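Local coordinates for aspartate aminotransferase, cytoplasmic (Schizosaccharomyces pombe 972h-, PDB 6JPK), which catalyses the pyridoxal 5'-phosphate-dependent transfer of an amino group from L-aspartate to 2-oxoglutarate, giving oxaloacetate and L-glutamate, at residues 98-109 with 263-274. The protein carries 1 engineered substitution. Residues are numbered along the deposited sequence; the frame is centred on the assembly and turned at random.
Sequences DRVASMQSVSGT and RTGCMHYVAKDA. With PO4 (phosphate ion), chain C.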
ATOM      1  N   ASP A  98     -14.647 -20.099 -11.166  1.00 12.38           N
ATOM      2  CA  ASP A  98     -14.751 -18.663 -10.872  1.00 13.85           C
ATOM      3  C   ASP A  98     -15.245 -18.425  -9.443  1.00 12.91           C
ATOM      4  O   ASP A  98     -16.071 -17.544  -9.188  1.00 10.20           O
ATOM      5  CB  ASP A  98     -15.662 -17.960 -11.894  1.00 16.48           C
ATOM      6  CG  ASP A  98     -15.536 -16.439 -11.864  1.00 21.12           C
ATOM      7  OD1 ASP A  98     -14.406 -15.932 -11.704  1.00 24.11           O
ATOM      8  OD2 ASP A  98     -16.573 -15.754 -12.022  1.00 26.76           O
ATOM      9  N   ARG A  99     -14.740 -19.214  -8.497  1.00 10.78           N
ATOM     10  CA  ARG A  99     -15.168 -19.113  -7.108  1.00  9.64           C
ATOM     11  C   ARG A  99     -14.188 -18.365  -6.202  1.00 10.95           C
ATOM     12  O   ARG A  99     -14.481 -18.199  -5.012  1.00  9.48           O
ATOM     13  CB  ARG A  99     -15.422 -20.514  -6.537  1.00  9.81           C
ATOM     14  CG  ARG A  99     -16.760 -21.129  -6.966  1.00 11.20           C
ATOM     15  CD  ARG A  99     -16.822 -22.620  -6.612  1.00 11.83           C
ATOM     16  NE  ARG A  99     -16.613 -22.845  -5.187  1.00 13.33           N
ATOM     17  CZ  ARG A  99     -16.506 -24.047  -4.629  1.00 14.27           C
ATOM     18  NH1 ARG A  99     -16.588 -25.144  -5.388  1.00 12.45           N
ATOM     19  NH2 ARG A  99     -16.318 -24.150  -3.318  1.00 11.53           N
ATOM     20  N   VAL A 100     -13.045 -17.900  -6.705  1.00  8.97           N
ATOM     21  CA  VAL A 100     -12.055 -17.232  -5.857  1.00  8.60           C
ATOM     22  C   VAL A 100     -12.032 -15.751  -6.215  1.00 10.16           C
ATOM     23  O   VAL A 100     -11.786 -15.388  -7.372  1.00  8.99           O
ATOM     24  CB  VAL A 100     -10.655 -17.861  -5.994  1.00  8.43           C
ATOM     25  CG1 VAL A 100      -9.664 -17.188  -5.037  1.00  9.92           C
ATOM     26  CG2 VAL A 100     -10.704 -19.348  -5.713  1.00  8.57           C
ATOM     27  N   ALA A 101     -12.321 -14.896  -5.233  1.00 11.27           N
ATOM     28  CA  ALA A 101     -12.153 -13.451  -5.375  1.00 12.68           C
ATOM     29  C   ALA A 101     -10.755 -13.108  -4.876  1.00 11.45           C
ATOM     30  O   ALA A 101     -10.455 -13.294  -3.698  1.00 12.86           O
ATOM     31  CB  ALA A 101     -13.220 -12.691  -4.584  1.00 10.63           C
ATOM     32  N   SER A 102      -9.893 -12.633  -5.773  1.00  7.83           N
ATOM     33  CA  SER A 102      -8.486 -12.391  -5.462  1.00  7.57           C
ATOM     34  C   SER A 102      -8.182 -10.912  -5.632  1.00 12.66           C
ATOM     35  O   SER A 102      -8.503 -10.321  -6.667  1.00 12.46           O
ATOM     36  CB  SER A 102      -7.559 -13.222  -6.357  1.00 11.04           C
ATOM     37  OG  SER A 102      -7.819 -14.616  -6.208  1.00 12.58           O
ATOM     38  N   MET A 103      -7.563 -10.316  -4.615  1.00  8.99           N
ATOM     39  CA  MET A 103      -7.204  -8.907  -4.633  1.00 11.21           C
ATOM     40  C   MET A 103      -5.717  -8.795  -4.334  1.00 11.11           C
ATOM     41  O   MET A 103      -5.279  -9.106  -3.217  1.00  7.86           O
ATOM     42  CB  MET A 103      -8.021  -8.125  -3.608  1.00 14.36           C
ATOM     43  CG  MET A 103      -9.512  -8.108  -3.913  1.00 19.13           C
ATOM     44  SD  MET A 103      -9.941  -6.600  -4.814  1.00 25.16           S
ATOM     45  CE  MET A 103      -9.161  -5.416  -3.689  1.00  7.36           C
ATOM     46  N   GLN A 104      -4.945  -8.356  -5.323  1.00  7.00           N
ATOM     47  CA  GLN A 104      -3.544  -8.047  -5.068  1.00  6.86           C
ATOM     48  C   GLN A 104      -3.475  -6.988  -3.979  1.00  8.01           C
ATOM     49  O   GLN A 104      -4.234  -6.013  -3.995  1.00  9.56           O
ATOM     50  CB  GLN A 104      -2.858  -7.569  -6.344  1.00  6.97           C
ATOM     51  CG  GLN A 104      -1.396  -7.179  -6.163  1.00  6.88           C
ATOM     52  CD  GLN A 104      -0.796  -6.633  -7.441  1.00  7.80           C
ATOM     53  OE1 GLN A 104      -1.263  -6.938  -8.555  1.00  7.22           O
ATOM     54  NE2 GLN A 104       0.252  -5.824  -7.293  1.00  7.00           N
ATOM     55  N   SER A 105      -2.593  -7.199  -3.013  1.00  7.54           N
ATOM     56  CA  SER A 105      -2.529  -6.387  -1.808  0.50  8.85           C
ATOM     57  C   SER A 105      -1.100  -5.913  -1.578  1.00 10.34           C
ATOM     58  O   SER A 105      -0.145  -6.392  -2.205  1.00 10.05           O
ATOM     59  CB  SER A 105      -3.020  -7.180  -0.589  0.50  9.22           C
ATOM     60  OG  SER A 105      -2.262  -8.370  -0.433  0.50  6.34           O
ATOM     61  N   VAL A 106      -0.959  -4.973  -0.648  1.00  8.47           N
ATOM     62  CA  VAL A 106       0.356  -4.506  -0.230  1.00  8.45           C
ATOM     63  C   VAL A 106       0.912  -5.579   0.698  1.00  9.06           C
ATOM     64  O   VAL A 106       0.892  -5.430   1.928  1.00 10.29           O
ATOM     65  CB  VAL A 106       0.279  -3.134   0.462  1.00  9.17           C
ATOM     66  CG1 VAL A 106       1.676  -2.614   0.797  1.00  6.60           C
ATOM     67  CG2 VAL A 106      -0.462  -2.132  -0.422  1.00  9.62           C
ATOM     68  N   SER A 107       1.367  -6.681   0.099  1.00  8.76           N
ATOM     69  CA  SER A 107       1.925  -7.849   0.773  1.00 11.58           C
ATOM     70  C   SER A 107       0.936  -8.489   1.742  1.00  9.00           C
ATOM     71  O   SER A 107      -0.277  -8.247   1.658  1.00  9.18           O
ATOM     72  CB  SER A 107       3.224  -7.485   1.498  1.00 15.55           C
ATOM     73  OG  SER A 107       4.145  -8.575   1.480  1.00 12.50           O
ATOM     74  N   GLY A 108       1.446  -9.327   2.647  1.00  7.90           N
ATOM     75  CA  GLY A 108       0.566 -10.054   3.551  1.00  7.19           C
ATOM     76  C   GLY A 108      -0.175  -9.149   4.521  1.00  7.57           C
ATOM     77  O   GLY A 108      -1.340  -9.396   4.848  1.00  6.55           O
ATOM     78  N   THR A 109       0.482  -8.094   5.002  1.00  6.90           N
ATOM     79  CA  THR A 109      -0.185  -7.211   5.960  1.00  6.92           C
ATOM     80  C   THR A 109      -1.384  -6.523   5.318  1.00  8.69           C
ATOM     81  O   THR A 109      -2.467  -6.458   5.911  1.00  7.40           O
ATOM     82  CB  THR A 109       0.796  -6.180   6.509  1.00  9.90           C
ATOM     83  OG1 THR A 109       1.878  -6.868   7.138  1.00 11.79           O
ATOM     84  CG2 THR A 109       0.101  -5.287   7.550  1.00  8.67           C
ATOM     85  N   ARG A 263       6.433  -5.377  -1.556  1.00  6.50           N
ATOM     86  CA  ARG A 263       5.064  -5.479  -1.045  1.00 12.64           C
ATOM     87  C   ARG A 263       4.144  -6.242  -2.009  1.00 16.40           C
ATOM     88  O   ARG A 263       3.155  -5.709  -2.524  1.00 18.42           O
ATOM     89  CB  ARG A 263       4.489  -4.091  -0.731  1.00 11.36           C
ATOM     90  CG  ARG A 263       5.430  -3.141   0.006  1.00 10.97           C
ATOM     91  CD  ARG A 263       5.993  -3.755   1.278  1.00 10.00           C
ATOM     92  NE  ARG A 263       4.976  -4.019   2.303  1.00 11.07           N
ATOM     93  CZ  ARG A 263       4.959  -5.121   3.051  1.00 11.54           C
ATOM     94  NH1 ARG A 263       4.025  -5.289   3.968  1.00 14.40           N
ATOM     95  NH2 ARG A 263       5.865  -6.079   2.853  1.00  8.73           N
ATOM     96  N   THR A 264       4.460  -7.519  -2.220  1.00 11.17           N
ATOM     97  CA  THR A 264       3.706  -8.367  -3.144  1.00  9.88           C
ATOM     98  C   THR A 264       2.921  -9.417  -2.353  1.00  9.44           C
ATOM     99  O   THR A 264       3.509 -10.312  -1.729  1.00  6.40           O
ATOM    100  CB  THR A 264       4.644  -9.017  -4.158  1.00 11.23           C
ATOM    101  OG1 THR A 264       5.418  -7.997  -4.806  1.00 12.91           O
ATOM    102  CG2 THR A 264       3.860  -9.784  -5.208  1.00  8.33           C
ATOM    103  N   GLY A 265       1.594  -9.309  -2.393  1.00  8.76           N
ATOM    104  CA  GLY A 265       0.719 -10.219  -1.684  1.00  6.37           C
ATOM    105  C   GLY A 265      -0.631 -10.272  -2.357  1.00  6.46           C
ATOM    106  O   GLY A 265      -0.891  -9.572  -3.341  1.00  6.55           O
ATOM    107  N   CYS A 266      -1.505 -11.116  -1.815  1.00  6.50           N
ATOM    108  CA  CYS A 266      -2.836 -11.272  -2.379  1.00  6.61           C
ATOM    109  C   CYS A 266      -3.798 -11.725  -1.292  1.00  7.80           C
ATOM    110  O   CYS A 266      -3.450 -12.585  -0.478  1.00  7.35           O
ATOM    111  CB  CYS A 266      -2.816 -12.285  -3.531  1.00  9.07           C
ATOM    112  SG  CYS A 266      -4.208 -12.102  -4.657  1.00 10.85           S
ATOM    113  N   MET A 267      -4.996 -11.134  -1.263  1.00  6.68           N
ATOM    114  CA  MET A 267      -6.073 -11.625  -0.410  1.00  7.80           C
ATOM    115  C   MET A 267      -7.039 -12.421  -1.271  1.00  8.09           C
ATOM    116  O   MET A 267      -7.353 -12.018  -2.396  1.00  7.97           O
ATOM    117  CB  MET A 267      -6.821 -10.479   0.293  1.00  9.25           C
ATOM    118  CG  MET A 267      -7.724 -10.932   1.458  1.00 15.21           C
ATOM    119  SD  MET A 267      -9.468 -10.410   1.335  1.00 25.80           S
ATOM    120  CE  MET A 267     -10.103 -11.523   0.104  1.00 24.98           C
ATOM    121  N   HIS A 268      -7.510 -13.554  -0.748  1.00  8.40           N
ATOM    122  CA  HIS A 268      -8.448 -14.404  -1.477  1.00  8.92           C
ATOM    123  C   HIS A 268      -9.654 -14.705  -0.604  1.00  9.24           C
ATOM    124  O   HIS A 268      -9.505 -15.021   0.581  1.00  7.38           O
ATOM    125  CB  HIS A 268      -7.825 -15.744  -1.910  1.00  7.35           C
ATOM    126  CG  HIS A 268      -6.512 -15.608  -2.618  1.00  9.67           C
ATOM    127  ND1 HIS A 268      -6.416 -15.492  -3.988  1.00  8.14           N
ATOM    128  CD2 HIS A 268      -5.242 -15.585  -2.146  1.00  7.05           C
ATOM    129  CE1 HIS A 268      -5.143 -15.387  -4.330  1.00  8.23           C
ATOM    130  NE2 HIS A 268      -4.410 -15.447  -3.230  1.00  7.98           N
ATOM    131  N   TYR A 269     -10.840 -14.605  -1.197  1.00  7.69           N
ATOM    132  CA  TYR A 269     -12.069 -15.151  -0.633  1.00  7.93           C
ATOM    133  C   TYR A 269     -12.486 -16.321  -1.503  1.00  8.18           C
ATOM    134  O   TYR A 269     -12.661 -16.163  -2.721  1.00  9.49           O
ATOM    135  CB  TYR A 269     -13.175 -14.100  -0.562  1.00  8.09           C
ATOM    136  CG  TYR A 269     -14.553 -14.655  -0.234  1.00  8.43           C
ATOM    137  CD1 TYR A 269     -14.846 -15.150   1.034  1.00  8.48           C
ATOM    138  CD2 TYR A 269     -15.557 -14.674  -1.194  1.00  8.73           C
ATOM    139  CE1 TYR A 269     -16.111 -15.652   1.332  1.00  8.83           C
ATOM    140  CE2 TYR A 269     -16.820 -15.177  -0.914  1.00  9.08           C
ATOM    141  CZ  TYR A 269     -17.096 -15.665   0.353  1.00  9.54           C
ATOM    142  OH  TYR A 269     -18.356 -16.155   0.643  1.00  9.53           O
ATOM    143  N   VAL A 270     -12.611 -17.491  -0.891  1.00  8.27           N
ATOM    144  CA  VAL A 270     -12.944 -18.724  -1.594  1.00  8.52           C
ATOM    145  C   VAL A 270     -14.442 -18.927  -1.425  1.00 11.55           C
ATOM    146  O   VAL A 270     -14.897 -19.458  -0.407  1.00  8.98           O
ATOM    147  CB  VAL A 270     -12.148 -19.921  -1.064  1.00  9.30           C
ATOM    148  CG1 VAL A 270     -12.489 -21.182  -1.876  1.00  8.96           C
ATOM    149  CG2 VAL A 270     -10.644 -19.630  -1.098  1.00 10.24           C
ATOM    150  N   ALA A 271     -15.210 -18.508  -2.433  1.00  9.34           N
ATOM    151  CA  ALA A 271     -16.660 -18.527  -2.355  1.00  9.90           C
ATOM    152  C   ALA A 271     -17.212 -19.924  -2.624  1.00 12.37           C
ATOM    153  O   ALA A 271     -16.545 -20.790  -3.200  1.00  9.78           O
ATOM    154  CB  ALA A 271     -17.262 -17.536  -3.353  1.00  9.59           C
ATOM    155  N   LYS A 272     -18.464 -20.134  -2.214  1.00 10.14           N
ATOM    156  CA  LYS A 272     -19.149 -21.359  -2.596  1.00 14.69           C
ATOM    157  C   LYS A 272     -19.713 -21.281  -4.007  1.00 15.72           C
ATOM    158  O   LYS A 272     -19.997 -22.321  -4.601  1.00 14.69           O
ATOM    159  CB  LYS A 272     -20.269 -21.679  -1.602  1.00 16.09           C
ATOM    160  CG  LYS A 272     -19.749 -22.083  -0.226  1.00 22.01           C
ATOM    161  CD  LYS A 272     -20.855 -22.085   0.798  1.00 25.90           C
ATOM    162  CE  LYS A 272     -21.768 -23.276   0.615  1.00 28.37           C
ATOM    163  NZ  LYS A 272     -21.146 -24.490   1.181  1.00 28.30           N
ATOM    164  N   ASP A 273     -19.883 -20.081  -4.556  1.00 13.39           N
ATOM    165  CA  ASP A 273     -20.370 -19.953  -5.925  1.00 18.97           C
ATOM    166  C   ASP A 273     -19.906 -18.625  -6.509  1.00 18.04           C
ATOM    167  O   ASP A 273     -19.542 -17.692  -5.781  1.00 15.38           O
ATOM    168  CB  ASP A 273     -21.892 -20.076  -5.995  1.00 21.30           C
ATOM    169  CG  ASP A 273     -22.586 -19.146  -5.041  1.00 29.03           C
ATOM    170  OD1 ASP A 273     -22.497 -17.917  -5.265  1.00 32.35           O
ATOM    171  OD2 ASP A 273     -23.215 -19.647  -4.068  1.00 31.23           O
ATOM    172  N   ALA A 274     -19.942 -18.560  -7.842  1.00 10.97           N
ATOM    173  CA  ALA A 274     -19.433 -17.398  -8.562  1.00 10.78           C
ATOM    174  C   ALA A 274     -20.219 -16.142  -8.214  1.00 11.25           C
ATOM    175  O   ALA A 274     -19.652 -15.046  -8.143  1.00 10.56           O
ATOM    176  CB  ALA A 274     -19.485 -17.656 -10.074  1.00 11.05           C
TER
HETATM  177  P   PO4 C 501       4.304  -8.887   4.834  1.00 14.97           P
HETATM  178  O1  PO4 C 501       3.338  -7.750   5.099  1.00 11.88           O
HETATM  179  O2  PO4 C 501       3.927  -9.657   3.590  1.00 14.75           O
HETATM  180  O3  PO4 C 501       5.688  -8.289   4.687  1.00 12.88           O
HETATM  181  O4  PO4 C 501       4.333  -9.874   5.976  1.00 18.43           O
HETATM  182  O   HOH W   1     -15.853 -22.478  -0.739  1.00 26.99           O
HETATM  183  O   HOH W   2       6.388  -8.366  -0.345  1.00 16.03           O
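R99 grips A271 twice: its carbonyl O accepts A271 N at 2.7 Å, and its side chain, bent at chi3 (57°), brings NE to A271 O, which lies in the guanidinium plane, at 2.9 Å and 168°. K272 O lies over one guanidinium face, and a water links NH2 to V270 O. A leucine here would probably leave A271 O without its NE donor and break that water link. From A101 to M103 the pairing is antiparallel, the strand directions 142° apart: A101 and Y269 exchange two backbone bonds, as do M103 and M267, all four N-O distances being 2.8 Å. Between them S102 OG hydrogen-bonds ND1 at the edge of the H268 ring, 2.8 Å away, while H268 NE2 is held by Q251. Strand 100-106 is the outermost strand, within this chain, of the mixed sheet in the large domain of this fold-type I aminotransferase, and 264-270 is its antiparallel neighbour. S105 N bonds G265 O at 2.9 Å. At the sheet's end S107 CB sits over one face of the R263 guanidinium, whose NH1 and NH2 reach O1 (2.8 Å) and O3 (2.9 Å) of a phosphate ion, probably from the crystallisation liquor. G108 N and T109 N, at the start of helix 107-127, also donate to it, consistent with the cofactor-phosphate site, as do S252 and Y70 of the second subunit.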